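Local coordinates for protein beta-lactamase (Chitinophaga pinensis, PDB 6N36) that probably hydrolyses the amide bond of the beta-lactam ring of antibiotics, using two zinc ions bound in a metallo-beta-lactamase fold, at residues L29-G33 against H65-F71; K46-N52 against I76-T82; A101-E107 against K134-H140. All blocks are in the same frame, centred on the assembly; numbering follows the deposited sequence.

Contact 1. Residues L29-G33 against H65-F71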
loop_
_atom_site.group_PDB
_atom_site.type_symbol
_atom_site.label_atom_id
_atom_site.label_comp_id
_atom_site.label_asym_id
_atom_site.label_seq_id
_atom_site.Cartn_x
_atom_site.Cartn_y
_atom_site.Cartn_z
ATOM N N LEU A 29 8.210 -9.564 -8.593
ATOM C CA LEU A 29 7.552 -8.932 -7.424
ATOM C C LEU A 29 7.928 -9.683 -6.156
ATOM O O LEU A 29 7.758 -10.929 -6.083
ATOM C CB LEU A 29 6.041 -8.973 -7.620
ATOM C CG LEU A 29 5.234 -8.573 -6.397
ATOM C CD1 LEU A 29 5.419 -7.110 -6.025
ATOM C CD2 LEU A 29 3.756 -8.884 -6.594
ATOM N N TYR A 30 8.476 -8.965 -5.214
ATOM C CA TYR A 30 9.000 -9.511 -3.950
ATOM C C TYR A 30 8.271 -8.831 -2.783
ATOM O O TYR A 30 7.958 -7.613 -2.804
ATOM C CB TYR A 30 10.497 -9.249 -3.809
ATOM C CG TYR A 30 11.319 -9.897 -4.887
ATOM C CD1 TYR A 30 11.464 -9.285 -6.128
ATOM C CD2 TYR A 30 11.923 -11.126 -4.701
ATOM C CE1 TYR A 30 12.161 -9.882 -7.160
ATOM C CE2 TYR A 30 12.676 -11.709 -5.722
ATOM C CZ TYR A 30 12.761 -11.100 -6.970
ATOM O OH TYR A 30 13.506 -11.640 -8.011
ATOM N N TYR A 31 8.125 -9.611 -1.722
ATOM C CA TYR A 31 7.650 -9.156 -0.404
ATOM C C TYR A 31 8.876 -8.798 0.432
ATOM O O TYR A 31 9.747 -9.646 0.625
ATOM C CB TYR A 31 6.843 -10.225 0.326
ATOM C CG TYR A 31 6.192 -9.714 1.596
ATOM C CD1 TYR A 31 4.943 -9.110 1.559
ATOM C CD2 TYR A 31 6.840 -9.768 2.835
ATOM C CE1 TYR A 31 4.353 -8.617 2.692
ATOM C CE2 TYR A 31 6.238 -9.279 3.981
ATOM C CZ TYR A 31 4.969 -8.745 3.923
ATOM O OH TYR A 31 4.351 -8.220 5.022
ATOM N N ILE A 32 9.000 -7.574 0.906
ATOM C CA ILE A 32 10.135 -7.124 1.757
ATOM C C ILE A 32 9.627 -6.420 3.028
ATOM O O ILE A 32 10.385 -5.683 3.649
ATOM C CB ILE A 32 11.115 -6.240 0.970
ATOM C CG1 ILE A 32 10.485 -4.958 0.392
ATOM C CG2 ILE A 32 11.781 -7.077 -0.103
ATOM C CD1 ILE A 32 11.524 -3.975 -0.077
ATOM N N GLY A 33 8.384 -6.666 3.393
ATOM C CA GLY A 33 7.750 -5.998 4.524
ATOM C C GLY A 33 8.019 -6.684 5.840
ATOM O O GLY A 33 8.911 -7.505 5.955
ATOM N N HIS A 65 16.375 -6.373 3.900
ATOM C CA HIS A 65 15.601 -7.405 3.188
ATOM C C HIS A 65 16.060 -7.432 1.738
ATOM O O HIS A 65 16.129 -8.509 1.147
ATOM C CB HIS A 65 14.123 -7.095 3.318
ATOM C CG HIS A 65 13.571 -7.444 4.643
ATOM N ND1 HIS A 65 12.283 -7.090 5.018
ATOM C CD2 HIS A 65 14.114 -8.063 5.701
ATOM C CE1 HIS A 65 12.063 -7.529 6.239
ATOM N NE2 HIS A 65 13.150 -8.137 6.678
ATOM N N MET A 66 16.291 -6.255 1.171
ATOM C CA MET A 66 16.748 -6.182 -0.239
ATOM C C MET A 66 18.116 -6.860 -0.376
ATOM O O MET A 66 18.280 -7.659 -1.326
ATOM C CB MET A 66 16.757 -4.743 -0.702
ATOM C CG MET A 66 15.365 -4.261 -0.995
ATOM S SD MET A 66 15.303 -2.563 -1.585
ATOM C CE MET A 66 16.044 -2.838 -3.204
ATOM N N LYS A 67 19.010 -6.657 0.590
ATOM C CA LYS A 67 20.347 -7.290 0.561
ATOM C C LYS A 67 20.142 -8.810 0.589
ATOM O O LYS A 67 20.802 -9.551 -0.202
ATOM C CB LYS A 67 21.188 -6.794 1.738
ATOM C CG LYS A 67 22.587 -7.390 1.807
ATOM C CD LYS A 67 23.343 -7.066 3.096
ATOM C CE LYS A 67 24.405 -8.108 3.407
ATOM N NZ LYS A 67 24.982 -8.006 4.777
ATOM N N THR A 68 19.300 -9.328 1.503
ATOM C CA THR A 68 19.019 -10.783 1.595
ATOM C C THR A 68 18.609 -11.354 0.229
ATOM O O THR A 68 19.021 -12.475 -0.089
ATOM C CB THR A 68 17.943 -11.098 2.643
ATOM O OG1 THR A 68 18.542 -10.731 3.889
ATOM C CG2 THR A 68 17.472 -12.529 2.592
ATOM N N LEU A 69 17.795 -10.621 -0.551
ATOM C CA LEU A 69 17.309 -11.047 -1.879
ATOM C C LEU A 69 18.365 -10.824 -2.985
ATOM O O LEU A 69 18.089 -11.331 -4.111
ATOM C CB LEU A 69 16.047 -10.264 -2.230
ATOM C CG LEU A 69 14.830 -10.549 -1.333
ATOM C CD1 LEU A 69 13.694 -9.590 -1.713
ATOM C CD2 LEU A 69 14.412 -11.988 -1.442
ATOM N N GLY A 70 19.414 -10.044 -2.721
ATOM C CA GLY A 70 20.513 -9.748 -3.646
ATOM C C GLY A 70 20.293 -8.481 -4.449
ATOM O O GLY A 70 20.977 -8.309 -5.496
ATOM N N PHE A 71 19.478 -7.547 -3.939
ATOM C CA PHE A 71 19.250 -6.255 -4.624
ATOM C C PHE A 71 19.805 -5.117 -3.770
ATOM O O PHE A 71 19.898 -5.243 -2.503
ATOM C CB PHE A 71 17.770 -6.017 -4.878
ATOM C CG PHE A 71 17.123 -7.119 -5.681
ATOM C CD1 PHE A 71 17.473 -7.262 -7.019
ATOM C CD2 PHE A 71 16.218 -8.000 -5.126
ATOM C CE1 PHE A 71 16.908 -8.264 -7.795
ATOM C CE2 PHE A 71 15.671 -9.024 -5.893
ATOM C CZ PHE A 71 16.014 -9.134 -7.224
#

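Contact 2. Residues K46-N52 against I76-T82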
loop_
_atom_site.group_PDB
_atom_site.type_symbol
_atom_site.label_atom_id
_atom_site.label_comp_id
_atom_site.label_asym_id
_atom_site.label_seq_id
_atom_site.Cartn_x
_atom_site.Cartn_y
_atom_site.Cartn_z
ATOM N N LYS A 46 16.226 -1.416 -15.148
ATOM C CA LYS A 46 16.473 0.040 -15.048
ATOM C C LYS A 46 16.300 0.534 -13.616
ATOM O O LYS A 46 16.345 1.779 -13.415
ATOM C CB LYS A 46 15.527 0.767 -16.012
ATOM C CG LYS A 46 15.837 0.580 -17.496
ATOM C CD LYS A 46 16.800 1.626 -18.064
ATOM C CE LYS A 46 17.317 1.336 -19.465
ATOM N NZ LYS A 46 18.735 1.744 -19.645
ATOM N N GLY A 47 16.110 -0.375 -12.677
ATOM C CA GLY A 47 15.888 0.038 -11.285
ATOM C C GLY A 47 14.568 -0.464 -10.759
ATOM O O GLY A 47 13.793 -1.088 -11.478
ATOM N N HIS A 48 14.282 -0.170 -9.494
ATOM C CA HIS A 48 13.160 -0.837 -8.820
ATOM C C HIS A 48 12.096 0.162 -8.383
ATOM O O HIS A 48 12.374 1.344 -8.221
ATOM C CB HIS A 48 13.683 -1.577 -7.576
ATOM C CG HIS A 48 14.937 -2.354 -7.811
ATOM N ND1 HIS A 48 15.104 -3.152 -8.947
ATOM C CD2 HIS A 48 16.084 -2.447 -7.094
ATOM C CE1 HIS A 48 16.290 -3.710 -8.889
ATOM N NE2 HIS A 48 16.929 -3.314 -7.747
ATOM N N ILE A 49 10.920 -0.388 -8.187
ATOM C CA ILE A 49 9.740 0.326 -7.643
ATOM C C ILE A 49 9.526 -0.256 -6.242
ATOM O O ILE A 49 9.404 -1.496 -6.073
ATOM C CB ILE A 49 8.513 0.192 -8.535
ATOM C CG1 ILE A 49 8.789 0.563 -10.005
ATOM C CG2 ILE A 49 7.347 0.980 -7.936
ATOM C CD1 ILE A 49 8.986 -0.632 -10.895
ATOM N N LEU A 50 9.345 0.639 -5.261
ATOM C CA LEU A 50 8.927 0.248 -3.877
ATOM C C LEU A 50 7.517 0.747 -3.625
ATOM O O LEU A 50 7.275 1.945 -3.822
ATOM C CB LEU A 50 9.874 0.875 -2.867
ATOM C CG LEU A 50 9.479 0.625 -1.405
ATOM C CD1 LEU A 50 9.650 -0.830 -1.046
ATOM C CD2 LEU A 50 10.272 1.560 -0.487
ATOM N N ILE A 51 6.624 -0.160 -3.227
ATOM C CA ILE A 51 5.276 0.218 -2.764
ATOM C C ILE A 51 5.248 0.064 -1.243
ATOM O O ILE A 51 5.291 -1.058 -0.757
ATOM C CB ILE A 51 4.188 -0.628 -3.438
ATOM C CG1 ILE A 51 4.261 -0.562 -4.969
ATOM C CG2 ILE A 51 2.845 -0.163 -2.908
ATOM C CD1 ILE A 51 3.323 -1.538 -5.662
ATOM N N ASN A 52 5.138 1.207 -0.577
ATOM C CA ASN A 52 5.007 1.381 0.890
ATOM C C ASN A 52 6.321 1.215 1.630
ATOM O O ASN A 52 7.211 0.441 1.231
ATOM C CB ASN A 52 3.983 0.448 1.533
ATOM C CG ASN A 52 2.555 0.751 1.135
ATOM O OD1 ASN A 52 2.247 1.860 0.673
ATOM N ND2 ASN A 52 1.676 -0.246 1.290
ATOM N N ILE A 76 16.477 1.561 -5.994
ATOM C CA ILE A 76 15.049 2.002 -6.014
ATOM C C ILE A 76 14.977 3.340 -6.739
ATOM O O ILE A 76 15.739 4.275 -6.365
ATOM C CB ILE A 76 14.486 2.102 -4.618
ATOM C CG1 ILE A 76 14.469 0.740 -3.952
ATOM C CG2 ILE A 76 13.107 2.794 -4.645
ATOM C CD1 ILE A 76 14.169 0.856 -2.470
ATOM N N ARG A 77 14.169 3.409 -7.782
ATOM C CA ARG A 77 14.010 4.627 -8.592
ATOM C C ARG A 77 12.653 5.306 -8.383
ATOM O O ARG A 77 12.573 6.505 -8.668
ATOM C CB ARG A 77 14.179 4.316 -10.081
ATOM C CG ARG A 77 15.596 3.907 -10.480
ATOM C CD ARG A 77 16.605 5.049 -10.497
ATOM N NE ARG A 77 17.942 4.484 -10.748
ATOM C CZ ARG A 77 18.801 4.146 -9.778
ATOM N NH1 ARG A 77 18.505 4.379 -8.499
ATOM N NH2 ARG A 77 19.951 3.556 -10.098
ATOM N N ILE A 78 11.629 4.539 -8.028
ATOM C CA ILE A 78 10.249 5.058 -7.866
ATOM C C ILE A 78 9.727 4.619 -6.506
ATOM O O ILE A 78 9.807 3.439 -6.188
ATOM C CB ILE A 78 9.360 4.574 -9.008
ATOM C CG1 ILE A 78 9.941 5.024 -10.356
ATOM C CG2 ILE A 78 7.934 5.064 -8.775
ATOM C CD1 ILE A 78 9.150 4.566 -11.534
ATOM N N LEU A 79 9.091 5.552 -5.827
ATOM C CA LEU A 79 8.382 5.301 -4.554
ATOM C C LEU A 79 6.889 5.520 -4.760
ATOM O O LEU A 79 6.493 6.550 -5.302
ATOM C CB LEU A 79 8.881 6.268 -3.476
ATOM C CG LEU A 79 10.381 6.296 -3.233
ATOM C CD1 LEU A 79 10.750 7.320 -2.191
ATOM C CD2 LEU A 79 10.870 4.969 -2.841
ATOM N N LEU A 80 6.104 4.550 -4.324
ATOM C CA LEU A 80 4.637 4.581 -4.332
ATOM C C LEU A 80 4.125 4.224 -2.942
ATOM O O LEU A 80 4.851 3.619 -2.126
ATOM C CB LEU A 80 4.102 3.551 -5.322
ATOM C CG LEU A 80 4.552 3.682 -6.761
ATOM C CD1 LEU A 80 4.016 2.520 -7.577
ATOM C CD2 LEU A 80 4.097 4.998 -7.325
ATOM N N THR A 81 2.885 4.619 -2.663
ATOM C CA THR A 81 2.184 4.203 -1.442
ATOM C C THR A 81 0.730 3.881 -1.774
ATOM O O THR A 81 0.154 4.509 -2.677
ATOM C CB THR A 81 2.271 5.262 -0.335
ATOM O OG1 THR A 81 1.703 4.719 0.849
ATOM C CG2 THR A 81 1.569 6.555 -0.710
ATOM N N THR A 82 0.180 2.956 -1.019
ATOM C CA THR A 82 -1.263 2.678 -1.073
ATOM C C THR A 82 -2.102 3.752 -0.374
ATOM O O THR A 82 -3.247 3.992 -0.787
ATOM C CB THR A 82 -1.583 1.281 -0.566
ATOM O OG1 THR A 82 -1.112 1.109 0.771
ATOM C CG2 THR A 82 -1.003 0.207 -1.461
#

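Contact 3. Residues A101-E107 against K134-H140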
loop_
_atom_site.group_PDB
_atom_site.type_symbol
_atom_site.label_atom_id
_atom_site.label_comp_id
_atom_site.label_asym_id
_atom_site.label_seq_id
_atom_site.Cartn_x
_atom_site.Cartn_y
_atom_site.Cartn_z
ATOM N N ALA A 101 15.132 8.446 -5.057
ATOM C CA ALA A 101 14.009 7.954 -5.876
ATOM C C ALA A 101 12.943 9.040 -6.029
ATOM O O ALA A 101 12.903 9.996 -5.183
ATOM C CB ALA A 101 13.455 6.711 -5.227
ATOM N N LYS A 102 12.147 8.926 -7.093
ATOM C CA LYS A 102 11.025 9.847 -7.358
ATOM C C LYS A 102 9.815 9.393 -6.553
ATOM O O LYS A 102 9.435 8.236 -6.660
ATOM C CB LYS A 102 10.662 9.862 -8.845
ATOM C CG LYS A 102 11.754 10.397 -9.766
ATOM C CD LYS A 102 11.190 10.494 -11.166
ATOM C CE LYS A 102 12.200 10.568 -12.286
ATOM N NZ LYS A 102 11.594 10.074 -13.552
ATOM N N MET A 103 9.246 10.284 -5.758
ATOM C CA MET A 103 7.954 10.027 -5.062
ATOM C C MET A 103 6.801 10.292 -6.018
ATOM O O MET A 103 6.625 11.437 -6.441
ATOM C CB MET A 103 7.755 10.929 -3.853
ATOM C CG MET A 103 6.483 10.574 -3.114
ATOM S SD MET A 103 6.692 9.089 -2.094
ATOM C CE MET A 103 5.173 8.216 -2.493
ATOM N N MET A 104 5.998 9.284 -6.320
ATOM C CA MET A 104 4.808 9.444 -7.188
ATOM C C MET A 104 3.574 9.136 -6.314
ATOM O O MET A 104 3.542 8.085 -5.627
ATOM C CB MET A 104 4.889 8.564 -8.421
ATOM C CG MET A 104 6.192 8.747 -9.153
ATOM S SD MET A 104 6.110 7.956 -10.767
ATOM C CE MET A 104 7.704 8.388 -11.451
ATOM N N VAL A 105 2.658 10.101 -6.217
ATOM C CA VAL A 105 1.539 10.059 -5.234
ATOM C C VAL A 105 0.257 10.535 -5.905
ATOM O O VAL A 105 0.293 11.494 -6.715
ATOM C CB VAL A 105 1.835 10.828 -3.944
ATOM C CG1 VAL A 105 1.990 12.313 -4.181
ATOM C CG2 VAL A 105 0.786 10.542 -2.873
ATOM N N ASN A 106 -0.812 9.823 -5.638
ATOM C CA ASN A 106 -2.192 10.249 -5.918
ATOM C C ASN A 106 -2.339 11.728 -5.568
ATOM O O ASN A 106 -2.030 12.131 -4.486
ATOM C CB ASN A 106 -3.171 9.376 -5.134
ATOM C CG ASN A 106 -4.622 9.509 -5.530
ATOM O OD1 ASN A 106 -5.038 10.557 -6.026
ATOM N ND2 ASN A 106 -5.403 8.516 -5.184
ATOM N N GLU A 107 -2.780 12.528 -6.521
ATOM C CA GLU A 107 -3.012 13.977 -6.323
ATOM C C GLU A 107 -3.822 14.199 -5.045
ATOM O O GLU A 107 -3.560 15.179 -4.376
ATOM C CB GLU A 107 -3.750 14.589 -7.521
ATOM C CG GLU A 107 -4.909 13.740 -8.021
ATOM C CD GLU A 107 -6.008 14.428 -8.807
ATOM O OE1 GLU A 107 -7.129 13.854 -8.872
ATOM O OE2 GLU A 107 -5.741 15.502 -9.383
ATOM N N LYS A 134 7.583 15.566 -0.451
ATOM C CA LYS A 134 7.057 16.277 -1.635
ATOM C C LYS A 134 6.972 15.340 -2.840
ATOM O O LYS A 134 7.892 14.531 -3.041
ATOM C CB LYS A 134 8.010 17.436 -1.960
ATOM C CG LYS A 134 8.046 18.496 -0.874
ATOM C CD LYS A 134 8.782 19.773 -1.301
ATOM C CE LYS A 134 8.892 20.785 -0.181
ATOM N NZ LYS A 134 9.384 20.143 1.067
ATOM N N ALA A 135 5.940 15.490 -3.651
ATOM C CA ALA A 135 5.666 14.665 -4.842
ATOM C C ALA A 135 6.560 15.082 -5.997
ATOM O O ALA A 135 6.637 16.313 -6.286
ATOM C CB ALA A 135 4.223 14.772 -5.244
ATOM N N ASP A 136 7.140 14.102 -6.693
ATOM C CA ASP A 136 7.833 14.334 -7.985
ATOM C C ASP A 136 6.845 14.186 -9.145
ATOM O O ASP A 136 7.062 14.807 -10.196
ATOM C CB ASP A 136 9.041 13.417 -8.075
ATOM C CG ASP A 136 10.043 13.749 -6.980
ATOM O OD1 ASP A 136 10.668 14.843 -7.072
ATOM O OD2 ASP A 136 10.189 12.963 -6.030
ATOM N N ARG A 137 5.797 13.389 -8.976
ATOM C CA ARG A 137 4.724 13.206 -9.976
ATOM C C ARG A 137 3.415 13.041 -9.219
ATOM O O ARG A 137 3.402 12.324 -8.193
ATOM C CB ARG A 137 4.987 12.018 -10.899
ATOM C CG ARG A 137 3.924 11.801 -11.960
ATOM C CD ARG A 137 4.285 10.714 -12.969
ATOM N NE ARG A 137 3.109 10.352 -13.736
ATOM C CZ ARG A 137 2.888 9.183 -14.330
ATOM N NH1 ARG A 137 3.798 8.230 -14.320
ATOM N NH2 ARG A 137 1.737 8.963 -14.938
ATOM N N LEU A 138 2.391 13.763 -9.671
ATOM C CA LEU A 138 1.032 13.644 -9.105
ATOM C C LEU A 138 0.260 12.694 -10.012
ATOM O O LEU A 138 0.208 12.943 -11.252
ATOM C CB LEU A 138 0.385 15.038 -9.061
ATOM C CG LEU A 138 1.056 16.074 -8.165
ATOM C CD1 LEU A 138 0.418 17.446 -8.361
ATOM C CD2 LEU A 138 0.999 15.670 -6.703
ATOM N N LEU A 139 -0.351 11.673 -9.436
ATOM C CA LEU A 139 -1.028 10.600 -10.192
ATOM C C LEU A 139 -2.545 10.804 -10.142
ATOM O O LEU A 139 -3.067 11.241 -9.087
ATOM C CB LEU A 139 -0.673 9.255 -9.547
ATOM C CG LEU A 139 0.798 8.869 -9.551
ATOM C CD1 LEU A 139 1.012 7.661 -8.629
ATOM C CD2 LEU A 139 1.282 8.615 -10.980
ATOM N N HIS A 140 -3.220 10.413 -11.230
ATOM C CA HIS A 140 -4.691 10.383 -11.388
ATOM C C HIS A 140 -5.191 8.966 -11.637
ATOM O O HIS A 140 -4.422 8.092 -12.001
ATOM C CB HIS A 140 -5.107 11.325 -12.539
ATOM C CG HIS A 140 -4.574 12.696 -12.332
ATOM N ND1 HIS A 140 -3.348 13.090 -12.829
ATOM C CD2 HIS A 140 -5.016 13.711 -11.566
ATOM C CE1 HIS A 140 -3.098 14.330 -12.449
ATOM N NE2 HIS A 140 -4.103 14.735 -11.675
#

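Contact 1. Residues L29-G33 against H65-F71
The last turn of helix 58-69 lies against the end of strand 29-31, and H65 makes the polar link between them. Its ND1 donates to the carbonyl O of I32 at 2.7 Å in nearly straight geometry, while its NE2 is held by D19, so both ring nitrogens are engaged and the imidazole ties the helix to two separate parts of the N-terminal region. One residue on, M66 packs its CG 4.0 Å from I32 CD1. The next contact comes from L69, one helical turn after H65. Its CD1 sits between two side chains, 3.5 Å from I32 CG2 and 3.8 Å from Y30 CD2. G70 is the first residue to leave helical angles, with a positive phi in a Schellman motif, and F71 N is bonded to M66 O at 2.9 Å. This reversal brings F71 back toward the strand, where its ring edge meets the face of the Y30 ring in a T-shaped stack, centroids 5.1 Å apart and planes at 65°. The contact thus joins a helix to the antiparallel side of the seven-stranded sheet, the helix-on-sheet layering of the alpha-beta/beta-alpha metallo-beta-lactamase fold.

Contact 2. Residues K46-N52 against I76-T82
Strands 48-51 and 76-80 run parallel as neighbours, and their backbone bonding begins with an irregularity. The carbonyl O of H48 accepts from two successive amides, R77 N at 2.8 Å and I78 N at 3.3 Å, which is the signature of the beta bulge that shifts the register by one between H48 and I49. Beyond it the parallel ladder is regular: L50 N donates to I78 O at 3.0 Å, L50 O accepts from L80 N at 2.9 Å, and N52 N closes the series on L80 O at 2.9 Å. I49 and I51 have their backbone partners on the other flank, in strand 40-42, where they bond to I42 and F40. Side chains alternate across the sheet. I49, I51, I78 and L80 share one face, with I49 CG2 3.7 Å from L80 CD1; H48, L50, I76 and L79 share the other. At the exposed end G47 passes close to R77, leaving no room for a beta carbon, and R77 NH1 is taken up by K74 O. Past the strand ends the bonding passes to side chains: N52 OD1 accepts from T81 OG1 and from T82 N, both at 2.9 Å, and N52 ND2 donates to T82 OG1 at 3.1 Å. The backbone groups facing each other from H48 O to N52 N are therefore paired in a continuous series, and the side-chain carboxamide of N52 uses both its O and its N to continue that pairing past the strands, next to the segment leading to the zinc ligands H83 and H85.

Contact 3. Residues A101-E107 against K134-H140
Strand 102-106 carries strand 137-139 along its flank as a parallel partner. At its start, K102 sets its CB 4.0 Å from D136 CB, and M103 then exchanges bonds with the same residue. M103 N donates to D136 OD2 at 2.9 Å. In return, D136 N donates to M103 O at 2.7 Å, and R137 N adds a weak bond to M103 O at 3.3 Å. The D136 carboxylate thus stands in for a main-chain acceptor just before strand 137-139 begins. M104 turns to the face shared with L139 and with R137, whose NH1 bonds to S144 O; M104 CG lies 3.9 Å from R137 CB and M104 CB 4.0 Å from L139 CD1. V105 carries the regular ladder, with its N 3.1 Å from R137 O and its O 2.8 Å from L139 N, while on the reverse face its CG1 touches A135 CB at 3.5 Å, beneath helix 110-114. N106 points to the M104 face, its OD1 bonded to K108 N. E107 N finishes the pairing on L139 O at 2.9 Å. The hydrogen bonds to this outermost strand therefore depend little on side-chain identity, apart from the D136 carboxylate.

How the contacts relate
From the N terminus, the chain lays down strand 29-31, adds strands 40-42 and 48-51 beside it, and returns as helix 58-69 to close contact 1. Contact 2 has opened meanwhile and closes only when strand 76-80 comes in beside strand 48-51, so the two contacts cross. They also touch: M66 SD lies 3.7 Å from I76 CD1, and I32 CD1 lies 3.8 Å from L50 CD1. Contact 3 follows in series, pairing strands 102-106 and 137-139, with helix 110-114 between them in the chain. It joins contact 2 directly, as strands 76-80 and 102-106 are neighbours. Together the three contacts reach from strand 29-31, next to one edge of the seven-stranded sheet, to strand 137-139 at the other.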